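Local structure of Zn-dependent hydrolase of metallo-beta-lactamase superfamily TM0207 (Thermotoga maritima, 1VJN) at residues E28-V33 / T49-T54; V118-D123 / I170-K175; G122-V127 / Y150-K155. The protein is a putative zinc-dependent hydrolase of the metallo-beta-lactamase superfamily, probably cleaving a still unidentified substrate with metal-activated water. All blocks are in the same frame, centred on the assembly; numbering follows the deposited sequence.

Contact 1: E28-V33 / T49-T54; sequences EGKTIV and TADVVT
D51, just ahead of strand 52-54, and K30 cross at about a right angle. CG of D51 stands anti to its own carbonyl carbon (chi1 -58°), which turns the carboxylate onto the other backbone. There OD2, through the lone pair facing away from OD1, takes the N-H of T31 at 2.8 Å. K30 lays its bent chain against the same oxygen, CD to OD2 of D51 3.4 Å, while K30 NZ stays 4.9 Å from D51 OD1. The carbonyl oxygen of T31 is gripped twice in its plane, by D51 N at 3.0 Å and V52 N at 3.2 Å, just before the parallel bridges I32-V52 and V33-V53. The ladder continues through a nearly straight bond from V33 N to V52 O (2.8 Å) and another from T54 N to V33 O. I32 and V52 lie side by side, pointing the same way, with CG1 of I32 4.1 Å from CB of V52; this face meets V86, I88 and F111 of the second sheet. V33 and V53 project from the other face, where CG2 of V33 meets CB of A50 at 3.8 Å. Such parallel pairing, packed sheet on sheet, belongs to the αβ/βα sandwich of the metallo-hydrolase fold.

Contact 2: V118-D123 / I170-K175; sequences VCHLGD and IPMHYK
V118 and C119 lead up strand 116-120 without meeting residues 170-175; the contact opens at H120, the last residue of the strand. CG of H120 is anti to the backbone N (chi1 -173°), which swings the imidazole toward M172, a selenomethionine in this crystal. M172 leaves its backbone in the crowded position, with CG between N and the carbonyl carbon, then runs out fully extended. Its methyl CE lands over one face of the H120 ring, offset toward the rim: CE is 4.1 Å from the ring centroid of H120, a CH-pi contact, while SE approaches obliquely. Both ring nitrogens of H120 are engaged. ND1 accepts from G122 N at 3.1 Å, a donor lying 31° out of the ring plane, and NE2 bonds to the carbonyl oxygen of A21; the pattern suits a neutral ring protonated on NE2. At L121 the chain bends past the same methyl, with L121 N 4.1 Å from CE of M172. G122, at positive phi, turns its carbonyl toward M172 and H173, where O lies 3.3 Å from CE of M172 and 3.2 Å from CE1 of H173. D123 ends the walk: OD1 comes to 2.5 Å from NE2 of H173, a close polar pair whose poor angle does not establish a hydrogen bond. Carboxylate and imidazole planes stand 66° apart. In many hydrolases of the superfamily an aspartate and a histidine at these places are metal ligands, and H57 also touches D123, so D123 and H173 probably serve a metal site. Strand 141-145 lies between strands 116-120 and 168-172 in the larger sheet, bonding L121 through L143, and P145 touches the side chain of H173, while F23 of strand 22-27 packs on M172 from the other sheet.

Contact 3: G122-V127 / Y150-K155; sequences GDLGHV and YTIGPK
Two loops of the metallo-hydrolase fold meet here: the one leaving strand 116-120 for helix 130-136, and the one running into helix 154-163, whose N-cap is G153. One backbone bond ties them, I152 N to the carbonyl oxygen of L124 at 3.0 Å, with the donor in the carbonyl plane. CB of T151 lies against the same oxygen at 3.3 Å. From T151 the methyl CG2 reaches alongside the backbone of D123, 3.9 Å from its CA. OG1 of T151, in the crowded position between N and the carbonyl carbon (chi1 66°), turns back instead to donate to I152 O at 2.9 Å. I152 divides its branches: CG2 packs against the backbone of G125 and H126, 3.5 Å from H126 N, while CD1 crosses obliquely to meet CD2 of L124 at 4.0 Å. The other methyl of L124, CD1, sits over one face of the H126 ring near its rim. Within its own loop, H126 sends ND1 to V127 O at 2.7 Å; this bond is straight at the hydrogen and in the ring plane, but arrives 64° out of the carbonyl plane. NE2 of H126 bonds to T93 O as well. Since both ring nitrogens face carbonyl oxygens, which can only accept, H126 is probably doubly protonated and positively charged.

How the contacts relate
Contacts 2 and 3 share G122 and D123, and their centres lie about 9 Å apart: one turn after strand 116-120 brings its carboxylate close to H173 in contact 2 and its backbone to T151 in contact 3. Helix 154-163, entered from contact 3, is followed directly by strand 168-172 of contact 2. Contact 1 belongs to the other sheet; its centre is about 18 Å from that of contact 2, with nearest atoms about 6 Å apart, and about 26 Å from that of contact 3, across the middle of the chain. Strand 52-54 leads on toward H57, which touches D123; contact 1 thus lies on the strand leading to the probable metal site, contact 2 at it.

Contact 1: E28-V33 / T49-T54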
ATOM      1  N   GLU A  28      -5.773   3.761 -15.541  1.00 39.54           N
ATOM      2  CA  GLU A  28      -7.005   4.151 -16.246  1.00 38.60           C
ATOM      3  C   GLU A  28      -7.101   5.657 -16.501  1.00 36.50           C
ATOM      4  O   GLU A  28      -8.204   6.185 -16.538  1.00 37.78           O
ATOM      5  CB  GLU A  28      -8.258   3.723 -15.458  1.00 40.37           C
ATOM      6  CG  GLU A  28      -8.232   2.314 -14.874  1.00 44.07           C
ATOM      7  CD  GLU A  28      -8.502   1.245 -15.911  1.00 55.42           C
ATOM      8  OE1 GLU A  28      -8.935   1.580 -17.043  1.00 53.52           O
ATOM      9  OE2 GLU A  28      -8.271   0.062 -15.583  1.00 61.42           O
ATOM     10  N   GLY A  29      -5.972   6.348 -16.677  1.00 34.64           N
ATOM     11  CA  GLY A  29      -5.964   7.819 -16.749  1.00 31.92           C
ATOM     12  C   GLY A  29      -6.469   8.475 -15.455  1.00 30.58           C
ATOM     13  O   GLY A  29      -6.983   9.584 -15.487  1.00 31.63           O
ATOM     14  N   LYS A  30      -6.370   7.774 -14.317  1.00 27.07           N
ATOM     15  CA  LYS A  30      -6.775   8.324 -13.035  1.00 27.10           C
ATOM     16  C   LYS A  30      -5.629   8.178 -12.059  1.00 25.59           C
ATOM     17  O   LYS A  30      -4.746   7.384 -12.281  1.00 24.48           O
ATOM     18  CB  LYS A  30      -8.004   7.604 -12.476  1.00 30.75           C
ATOM     19  CG  LYS A  30      -9.257   7.711 -13.362  1.00 33.95           C
ATOM     20  CD  LYS A  30      -9.642   9.186 -13.667  1.00 39.49           C
ATOM     21  CE  LYS A  30     -10.812   9.308 -14.675  1.00 38.24           C
ATOM     22  NZ  LYS A  30     -10.529  10.321 -15.746  1.00 35.27           N
ATOM     23  N   THR A  31      -5.693   8.929 -10.973  1.00 24.30           N
ATOM     24  CA  THR A  31      -4.682   8.944  -9.952  1.00 22.27           C
ATOM     25  C   THR A  31      -5.294   8.767  -8.609  1.00 18.78           C
ATOM     26  O   THR A  31      -6.226   9.461  -8.229  1.00 16.87           O
ATOM     27  CB  THR A  31      -3.921  10.307 -10.009  1.00 25.41           C
ATOM     28  OG1 THR A  31      -3.167  10.371 -11.212  1.00 21.86           O
ATOM     29  CG2 THR A  31      -2.876  10.416  -8.918  1.00 25.93           C
ATOM     30  N   ILE A  32      -4.759   7.810  -7.868  1.00 19.58           N
ATOM     31  CA  ILE A  32      -5.165   7.569  -6.482  1.00 18.94           C
ATOM     32  C   ILE A  32      -3.983   7.911  -5.581  1.00 19.14           C
ATOM     33  O   ILE A  32      -2.851   7.523  -5.882  1.00 18.92           O
ATOM     34  CB  ILE A  32      -5.517   6.103  -6.308  1.00 17.57           C
ATOM     35  CG1 ILE A  32      -6.714   5.739  -7.197  1.00 24.56           C
ATOM     36  CG2 ILE A  32      -5.835   5.816  -4.896  1.00 20.14           C
ATOM     37  CD1 ILE A  32      -6.731   4.321  -7.646  1.00 33.94           C
ATOM     38  N   VAL A  33      -4.226   8.666  -4.523  1.00 16.52           N
ATOM     39  CA  VAL A  33      -3.213   8.932  -3.510  1.00 18.84           C
ATOM     40  C   VAL A  33      -3.633   8.295  -2.172  1.00 18.08           C
ATOM     41  O   VAL A  33      -4.749   8.505  -1.671  1.00 17.22           O
ATOM     42  CB  VAL A  33      -2.904  10.436  -3.363  1.00 17.26           C
ATOM     43  CG1 VAL A  33      -1.777  10.664  -2.281  1.00 24.00           C
ATOM     44  CG2 VAL A  33      -2.468  11.026  -4.689  1.00 23.47           C
ATOM     45  N   THR A  49      -1.854  15.708  -8.561  1.00 33.06           N
ATOM     46  CA  THR A  49      -3.286  15.908  -8.842  1.00 31.87           C
ATOM     47  C   THR A  49      -4.123  14.602  -8.789  1.00 30.07           C
ATOM     48  O   THR A  49      -4.027  13.739  -9.660  1.00 32.61           O
ATOM     49  CB  THR A  49      -3.489  16.559 -10.230  1.00 32.13           C
ATOM     50  OG1 THR A  49      -3.108  17.939 -10.197  1.00 35.27           O
ATOM     51  CG2 THR A  49      -4.968  16.633 -10.600  1.00 31.45           C
ATOM     52  N   ALA A  50      -5.001  14.487  -7.802  1.00 24.28           N
ATOM     53  CA  ALA A  50      -5.645  13.236  -7.545  1.00 17.58           C
ATOM     54  C   ALA A  50      -7.129  13.244  -7.912  1.00 16.17           C
ATOM     55  O   ALA A  50      -7.795  14.253  -7.771  1.00 13.85           O
ATOM     56  CB  ALA A  50      -5.459  12.907  -6.075  1.00 18.39           C
ATOM     57  N   ASP A  51      -7.630  12.066  -8.312  1.00 16.68           N
ATOM     58  CA  ASP A  51      -9.061  11.737  -8.441  1.00 17.25           C
ATOM     59  C   ASP A  51      -9.639  11.121  -7.158  1.00 17.31           C
ATOM     60  O   ASP A  51     -10.810  11.299  -6.813  1.00 16.00           O
ATOM     61  CB  ASP A  51      -9.215  10.731  -9.576  1.00 15.92           C
ATOM     62  CG  ASP A  51      -8.666  11.275 -10.883  1.00 22.15           C
ATOM     63  OD1 ASP A  51      -9.265  12.241 -11.373  1.00 29.53           O
ATOM     64  OD2 ASP A  51      -7.630  10.859 -11.448  1.00 25.87           O
ATOM     65  N   VAL A  52      -8.813  10.331  -6.518  1.00 18.72           N
ATOM     66  CA  VAL A  52      -9.162   9.700  -5.267  1.00 18.73           C
ATOM     67  C   VAL A  52      -8.033   9.868  -4.252  1.00 20.53           C
ATOM     68  O   VAL A  52      -6.820   9.792  -4.577  1.00 17.60           O
ATOM     69  CB  VAL A  52      -9.475   8.194  -5.447  1.00 21.78           C
ATOM     70  CG1 VAL A  52      -9.921   7.534  -4.073  1.00 20.36           C
ATOM     71  CG2 VAL A  52     -10.494   8.015  -6.520  1.00 23.54           C
ATOM     72  N   VAL A  53      -8.449  10.096  -3.008  1.00 16.18           N
ATOM     73  CA  VAL A  53      -7.550   9.993  -1.881  1.00 15.71           C
ATOM     74  C   VAL A  53      -8.120   8.966  -0.923  1.00 17.37           C
ATOM     75  O   VAL A  53      -9.284   9.075  -0.507  1.00 18.07           O
ATOM     76  CB  VAL A  53      -7.362  11.350  -1.154  1.00 14.77           C
ATOM     77  CG1 VAL A  53      -6.565  11.176   0.119  1.00 21.53           C
ATOM     78  CG2 VAL A  53      -6.684  12.360  -2.044  1.00 15.74           C
ATOM     79  N   THR A  54      -7.323   7.963  -0.554  1.00 15.55           N
ATOM     80  CA  THR A  54      -7.748   7.074   0.547  1.00 17.65           C
ATOM     81  C   THR A  54      -6.963   7.273   1.861  1.00 20.35           C
ATOM     82  O   THR A  54      -5.794   7.646   1.840  1.00 19.95           O
ATOM     83  CB  THR A  54      -7.590   5.638   0.129  1.00 19.04           C
ATOM     84  OG1 THR A  54      -6.212   5.380  -0.148  1.00 17.52           O
ATOM     85  CG2 THR A  54      -8.387   5.302  -1.182  1.00 18.06           C
TER

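Contact 2: V118-D123 / I170-K175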
ATOM      1  N   VAL A 118      -4.299  -3.975  -6.755  1.00 17.43           N
ATOM      2  CA  VAL A 118      -3.298  -3.390  -5.894  1.00 17.63           C
ATOM      3  C   VAL A 118      -3.904  -3.284  -4.524  1.00 17.38           C
ATOM      4  O   VAL A 118      -5.078  -2.890  -4.401  1.00 18.05           O
ATOM      5  CB  VAL A 118      -2.881  -1.991  -6.398  1.00 20.17           C
ATOM      6  CG1 VAL A 118      -1.788  -1.396  -5.494  1.00 20.42           C
ATOM      7  CG2 VAL A 118      -2.407  -2.064  -7.851  1.00 24.63           C
ATOM      8  N   CYS A 119      -3.119  -3.638  -3.506  1.00 19.28           N
ATOM      9  CA  CYS A 119      -3.545  -3.590  -2.095  1.00 20.28           C
ATOM     10  C   CYS A 119      -2.608  -2.790  -1.201  1.00 18.16           C
ATOM     11  O   CYS A 119      -1.446  -3.112  -1.041  1.00 18.55           O
ATOM     12  CB  CYS A 119      -3.676  -5.013  -1.503  1.00 23.95           C
ATOM     13  SG  CYS A 119      -4.378  -5.086   0.164  1.00 22.60           S
ATOM     14  N   HIS A 120      -3.172  -1.804  -0.521  1.00 16.95           N
ATOM     15  CA  HIS A 120      -2.443  -1.048   0.472  1.00 16.79           C
ATOM     16  C   HIS A 120      -2.932  -1.503   1.826  1.00 17.73           C
ATOM     17  O   HIS A 120      -4.086  -1.272   2.216  1.00 15.52           O
ATOM     18  CB  HIS A 120      -2.751   0.426   0.292  1.00 17.93           C
ATOM     19  CG  HIS A 120      -1.943   1.346   1.146  1.00 22.59           C
ATOM     20  ND1 HIS A 120      -2.124   1.457   2.509  1.00 18.48           N
ATOM     21  CD2 HIS A 120      -1.027   2.281   0.806  1.00 17.41           C
ATOM     22  CE1 HIS A 120      -1.301   2.381   2.973  1.00 30.43           C
ATOM     23  NE2 HIS A 120      -0.653   2.925   1.954  1.00 22.65           N
ATOM     24  N   LEU A 121      -2.041  -2.083   2.601  1.00 16.59           N
ATOM     25  CA  LEU A 121      -2.467  -2.669   3.856  1.00 17.14           C
ATOM     26  C   LEU A 121      -2.566  -1.724   5.065  1.00 20.42           C
ATOM     27  O   LEU A 121      -2.995  -2.152   6.134  1.00 22.38           O
ATOM     28  CB  LEU A 121      -1.594  -3.864   4.162  1.00 17.23           C
ATOM     29  CG  LEU A 121      -1.867  -5.157   3.340  1.00 14.37           C
ATOM     30  CD1 LEU A 121      -0.773  -6.170   3.650  1.00 17.46           C
ATOM     31  CD2 LEU A 121      -3.263  -5.779   3.575  1.00 20.35           C
ATOM     32  N   GLY A 122      -2.185  -0.466   4.909  1.00 19.66           N
ATOM     33  CA  GLY A 122      -2.272   0.512   5.979  1.00 22.08           C
ATOM     34  C   GLY A 122      -1.212   0.171   7.037  1.00 21.13           C
ATOM     35  O   GLY A 122      -0.098  -0.173   6.711  1.00 23.58           O
ATOM     36  N   ASP A 123      -1.603   0.257   8.308  1.00 20.45           N
ATOM     37  CA  ASP A 123      -0.759  -0.044   9.455  1.00 16.80           C
ATOM     38  C   ASP A 123      -1.182  -1.373  10.066  1.00 16.66           C
ATOM     39  O   ASP A 123      -1.267  -1.529  11.263  1.00 23.19           O
ATOM     40  CB  ASP A 123      -0.941   1.089  10.441  1.00 20.99           C
ATOM     41  CG  ASP A 123      -0.420   2.409   9.879  1.00 30.46           C
ATOM     42  OD1 ASP A 123       0.698   2.417   9.341  1.00 40.47           O
ATOM     43  OD2 ASP A 123      -1.049   3.468   9.885  1.00 47.78           O
ATOM     44  N   ILE A 170       5.768  -4.679  -2.086  1.00 17.93           N
ATOM     45  CA  ILE A 170       6.521  -3.506  -1.749  1.00 17.66           C
ATOM     46  C   ILE A 170       6.409  -3.288  -0.246  1.00 18.31           C
ATOM     47  O   ILE A 170       5.309  -2.997   0.253  1.00 18.70           O
ATOM     48  CB  ILE A 170       6.023  -2.274  -2.550  1.00 17.20           C
ATOM     49  CG1 ILE A 170       6.165  -2.491  -4.072  1.00 24.86           C
ATOM     50  CG2 ILE A 170       6.734  -1.009  -2.105  1.00 21.49           C
ATOM     51  CD1 ILE A 170       5.257  -1.642  -4.944  1.00 24.33           C
ATOM     52  N   PRO A 171       7.523  -3.456   0.490  1.00 21.41           N
ATOM     53  CA  PRO A 171       7.496  -3.213   1.957  1.00 20.08           C
ATOM     54  C   PRO A 171       7.411  -1.706   2.294  1.00 22.90           C
ATOM     55  O   PRO A 171       7.867  -0.832   1.515  1.00 19.52           O
ATOM     56  CB  PRO A 171       8.849  -3.764   2.449  1.00 20.06           C
ATOM     57  CG  PRO A 171       9.784  -3.659   1.218  1.00 23.42           C
ATOM     58  CD  PRO A 171       8.876  -3.871   0.006  1.00 17.45           C
HETATM   59  N   MSE A 172       6.856  -1.394   3.445  1.00 21.71           N
HETATM   60  CA  MSE A 172       6.890  -0.015   3.913  1.00 26.02           C
HETATM   61  C   MSE A 172       6.942  -0.082   5.417  1.00 22.81           C
HETATM   62  O   MSE A 172       6.929  -1.178   5.970  1.00 21.40           O
HETATM   63  CB  MSE A 172       5.667   0.769   3.446  1.00 28.09           C
HETATM   64  CG  MSE A 172       4.362   0.097   3.797  1.00 30.78           C
HETATM   65 SE   MSE A 172       2.740   0.969   2.987  1.00 41.00          SE
HETATM   66  CE  MSE A 172       1.418  -0.241   3.820  1.00 29.51           C
ATOM     67  N   HIS A 173       7.037   1.087   6.054  1.00 23.05           N
ATOM     68  CA  HIS A 173       6.918   1.211   7.518  1.00 22.71           C
ATOM     69  C   HIS A 173       8.102   0.492   8.190  1.00 18.91           C
ATOM     70  O   HIS A 173       7.888  -0.333   9.067  1.00 21.40           O
ATOM     71  CB  HIS A 173       5.613   0.573   8.076  1.00 27.51           C
ATOM     72  CG  HIS A 173       4.375   1.390   7.901  1.00 41.64           C
ATOM     73  ND1 HIS A 173       3.317   0.978   7.107  1.00 54.18           N
ATOM     74  CD2 HIS A 173       3.987   2.557   8.463  1.00 52.17           C
ATOM     75  CE1 HIS A 173       2.348   1.872   7.164  1.00 49.74           C
ATOM     76  NE2 HIS A 173       2.734   2.847   7.969  1.00 56.14           N
ATOM     77  N   TYR A 174       9.330   0.774   7.748  1.00 15.64           N
ATOM     78  CA  TYR A 174      10.533   0.178   8.305  1.00 18.30           C
ATOM     79  C   TYR A 174      11.502   1.290   8.718  1.00 18.43           C
ATOM     80  O   TYR A 174      11.176   2.456   8.511  1.00 17.09           O
ATOM     81  CB  TYR A 174      11.175  -0.788   7.282  1.00 18.52           C
ATOM     82  CG  TYR A 174      11.292  -0.274   5.884  1.00  9.52           C
ATOM     83  CD1 TYR A 174      12.327   0.538   5.536  1.00 17.79           C
ATOM     84  CD2 TYR A 174      10.401  -0.675   4.880  1.00 15.27           C
ATOM     85  CE1 TYR A 174      12.464   1.012   4.268  1.00 25.33           C
ATOM     86  CE2 TYR A 174      10.564  -0.248   3.585  1.00 17.80           C
ATOM     87  CZ  TYR A 174      11.601   0.616   3.291  1.00 23.66           C
ATOM     88  OH  TYR A 174      11.795   1.117   2.029  1.00 24.10           O
ATOM     89  N   LYS A 175      12.658   0.914   9.305  1.00 17.65           N
ATOM     90  CA  LYS A 175      13.674   1.832   9.771  1.00 20.24           C
ATOM     91  C   LYS A 175      14.192   2.695   8.640  1.00 20.10           C
ATOM     92  O   LYS A 175      14.597   2.159   7.594  1.00 18.58           O
ATOM     93  CB  LYS A 175      14.866   1.092  10.398  1.00 20.24           C
ATOM     94  CG  LYS A 175      15.688   1.947  11.281  1.00 23.53           C
ATOM     95  CD  LYS A 175      16.938   1.195  11.872  1.00 27.28           C
ATOM     96  CE  LYS A 175      16.562   0.062  12.834  1.00 35.85           C
ATOM     97  NZ  LYS A 175      15.783   0.512  14.049  1.00 40.06           N
TER

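Contact 3: G122-V127 / Y150-K155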
ATOM      1  N   GLY A 122      -2.185  -0.466   4.909  1.00 19.66           N
ATOM      2  CA  GLY A 122      -2.272   0.512   5.979  1.00 22.08           C
ATOM      3  C   GLY A 122      -1.212   0.171   7.037  1.00 21.13           C
ATOM      4  O   GLY A 122      -0.098  -0.173   6.711  1.00 23.58           O
ATOM      5  N   ASP A 123      -1.603   0.257   8.308  1.00 20.45           N
ATOM      6  CA  ASP A 123      -0.759  -0.044   9.455  1.00 16.80           C
ATOM      7  C   ASP A 123      -1.182  -1.373  10.066  1.00 16.66           C
ATOM      8  O   ASP A 123      -1.267  -1.529  11.263  1.00 23.19           O
ATOM      9  CB  ASP A 123      -0.941   1.089  10.441  1.00 20.99           C
ATOM     10  CG  ASP A 123      -0.420   2.409   9.879  1.00 30.46           C
ATOM     11  OD1 ASP A 123       0.698   2.417   9.341  1.00 40.47           O
ATOM     12  OD2 ASP A 123      -1.049   3.468   9.885  1.00 47.78           O
ATOM     13  N   LEU A 124      -1.381  -2.363   9.218  1.00 16.16           N
ATOM     14  CA  LEU A 124      -1.913  -3.656   9.609  1.00 17.20           C
ATOM     15  C   LEU A 124      -1.103  -4.187  10.743  1.00 20.07           C
ATOM     16  O   LEU A 124       0.132  -4.255  10.631  1.00 18.74           O
ATOM     17  CB  LEU A 124      -1.856  -4.629   8.452  1.00 17.70           C
ATOM     18  CG  LEU A 124      -2.390  -6.047   8.741  1.00 18.52           C
ATOM     19  CD1 LEU A 124      -3.878  -6.037   8.989  1.00 17.57           C
ATOM     20  CD2 LEU A 124      -2.087  -6.908   7.570  1.00 14.84           C
ATOM     21  N   GLY A 125      -1.824  -4.583  11.801  1.00 19.61           N
ATOM     22  CA  GLY A 125      -1.238  -4.921  13.087  1.00 18.39           C
ATOM     23  C   GLY A 125      -1.235  -6.383  13.391  1.00 19.85           C
ATOM     24  O   GLY A 125      -0.664  -6.800  14.414  1.00 21.99           O
ATOM     25  N   HIS A 126      -1.914  -7.183  12.573  1.00 16.53           N
ATOM     26  CA  HIS A 126      -2.046  -8.627  12.883  1.00 20.08           C
ATOM     27  C   HIS A 126      -2.146  -9.308  11.521  1.00 18.81           C
ATOM     28  O   HIS A 126      -2.451  -8.679  10.514  1.00 15.91           O
ATOM     29  CB  HIS A 126      -3.321  -8.948  13.719  1.00 19.83           C
ATOM     30  CG  HIS A 126      -4.584  -8.476  13.051  1.00 24.03           C
ATOM     31  ND1 HIS A 126      -5.142  -9.121  11.971  1.00 29.04           N
ATOM     32  CD2 HIS A 126      -5.328  -7.356  13.236  1.00 33.85           C
ATOM     33  CE1 HIS A 126      -6.204  -8.456  11.553  1.00 31.72           C
ATOM     34  NE2 HIS A 126      -6.347  -7.385  12.313  1.00 31.28           N
ATOM     35  N   VAL A 127      -1.830 -10.576  11.471  1.00 17.88           N
ATOM     36  CA  VAL A 127      -1.983 -11.335  10.221  1.00 20.73           C
ATOM     37  C   VAL A 127      -3.463 -11.287   9.854  1.00 17.65           C
ATOM     38  O   VAL A 127      -4.291 -11.423  10.733  1.00 19.57           O
ATOM     39  CB  VAL A 127      -1.513 -12.783  10.432  1.00 23.65           C
ATOM     40  CG1 VAL A 127      -1.918 -13.692   9.260  1.00 27.72           C
ATOM     41  CG2 VAL A 127       0.021 -12.810  10.662  1.00 27.36           C
ATOM     42  N   TYR A 150       4.623  -1.422  15.813  1.00 23.89           N
ATOM     43  CA  TYR A 150       3.434  -0.614  15.531  1.00 24.96           C
ATOM     44  C   TYR A 150       2.587  -1.265  14.430  1.00 24.76           C
ATOM     45  O   TYR A 150       1.432  -0.919  14.239  1.00 25.80           O
ATOM     46  CB  TYR A 150       3.885   0.775  15.071  1.00 21.99           C
ATOM     47  CG  TYR A 150       4.904   1.297  16.025  1.00 26.54           C
ATOM     48  CD1 TYR A 150       4.541   1.642  17.325  1.00 24.44           C
ATOM     49  CD2 TYR A 150       6.254   1.361  15.672  1.00 26.61           C
ATOM     50  CE1 TYR A 150       5.490   2.088  18.241  1.00 28.96           C
ATOM     51  CE2 TYR A 150       7.204   1.805  16.566  1.00 33.71           C
ATOM     52  CZ  TYR A 150       6.826   2.165  17.852  1.00 34.98           C
ATOM     53  OH  TYR A 150       7.781   2.592  18.756  1.00 37.65           O
ATOM     54  N   THR A 151       3.201  -2.172  13.688  1.00 21.05           N
ATOM     55  CA  THR A 151       2.536  -2.974  12.674  1.00 22.65           C
ATOM     56  C   THR A 151       3.075  -4.367  12.785  1.00 20.03           C
ATOM     57  O   THR A 151       3.882  -4.674  13.648  1.00 20.80           O
ATOM     58  CB  THR A 151       2.842  -2.435  11.245  1.00 20.74           C
ATOM     59  OG1 THR A 151       4.242  -2.599  10.928  1.00 22.13           O
ATOM     60  CG2 THR A 151       2.591  -0.908  11.149  1.00 19.85           C
ATOM     61  N   ILE A 152       2.675  -5.210  11.861  1.00 19.37           N
ATOM     62  CA  ILE A 152       3.275  -6.513  11.715  1.00 18.92           C
ATOM     63  C   ILE A 152       4.745  -6.373  11.382  1.00 17.45           C
ATOM     64  O   ILE A 152       5.195  -5.313  10.925  1.00 18.44           O
ATOM     65  CB  ILE A 152       2.560  -7.337  10.639  1.00 19.03           C
ATOM     66  CG1 ILE A 152       2.368  -6.557   9.324  1.00 19.45           C
ATOM     67  CG2 ILE A 152       1.179  -7.753  11.139  1.00 17.28           C
ATOM     68  CD1 ILE A 152       1.855  -7.424   8.149  1.00 19.96           C
ATOM     69  N   GLY A 153       5.458  -7.448  11.653  1.00 18.29           N
ATOM     70  CA  GLY A 153       6.866  -7.592  11.413  1.00 16.46           C
ATOM     71  C   GLY A 153       7.077  -8.381  10.144  1.00 18.94           C
ATOM     72  O   GLY A 153       6.110  -8.737   9.445  1.00 22.36           O
ATOM     73  N   PRO A 154       8.344  -8.659   9.849  1.00 18.07           N
ATOM     74  CA  PRO A 154       8.737  -9.299   8.605  1.00 20.01           C
ATOM     75  C   PRO A 154       8.140 -10.690   8.336  1.00 20.61           C
ATOM     76  O   PRO A 154       7.679 -10.935   7.227  1.00 15.51           O
ATOM     77  CB  PRO A 154      10.283  -9.357   8.704  1.00 17.99           C
ATOM     78  CG  PRO A 154      10.629  -9.132  10.104  1.00 25.74           C
ATOM     79  CD  PRO A 154       9.499  -8.328  10.689  1.00 20.61           C
ATOM     80  N   LYS A 155       8.158 -11.598   9.322  1.00 17.80           N
ATOM     81  CA  LYS A 155       7.638 -12.907   9.084  1.00 20.05           C
ATOM     82  C   LYS A 155       6.132 -12.900   8.896  1.00 17.81           C
ATOM     83  O   LYS A 155       5.607 -13.614   8.059  1.00 16.04           O
ATOM     84  CB  LYS A 155       8.036 -13.839  10.213  1.00 22.37           C
ATOM     85  CG  LYS A 155       9.558 -13.956  10.397  1.00 29.40           C
ATOM     86  CD  LYS A 155       9.924 -15.068  11.414  1.00 31.98           C
ATOM     87  CE  LYS A 155      11.412 -15.543  11.258  1.00 43.43           C
ATOM     88  NZ  LYS A 155      11.747 -16.795  12.060  1.00 41.31           N
TER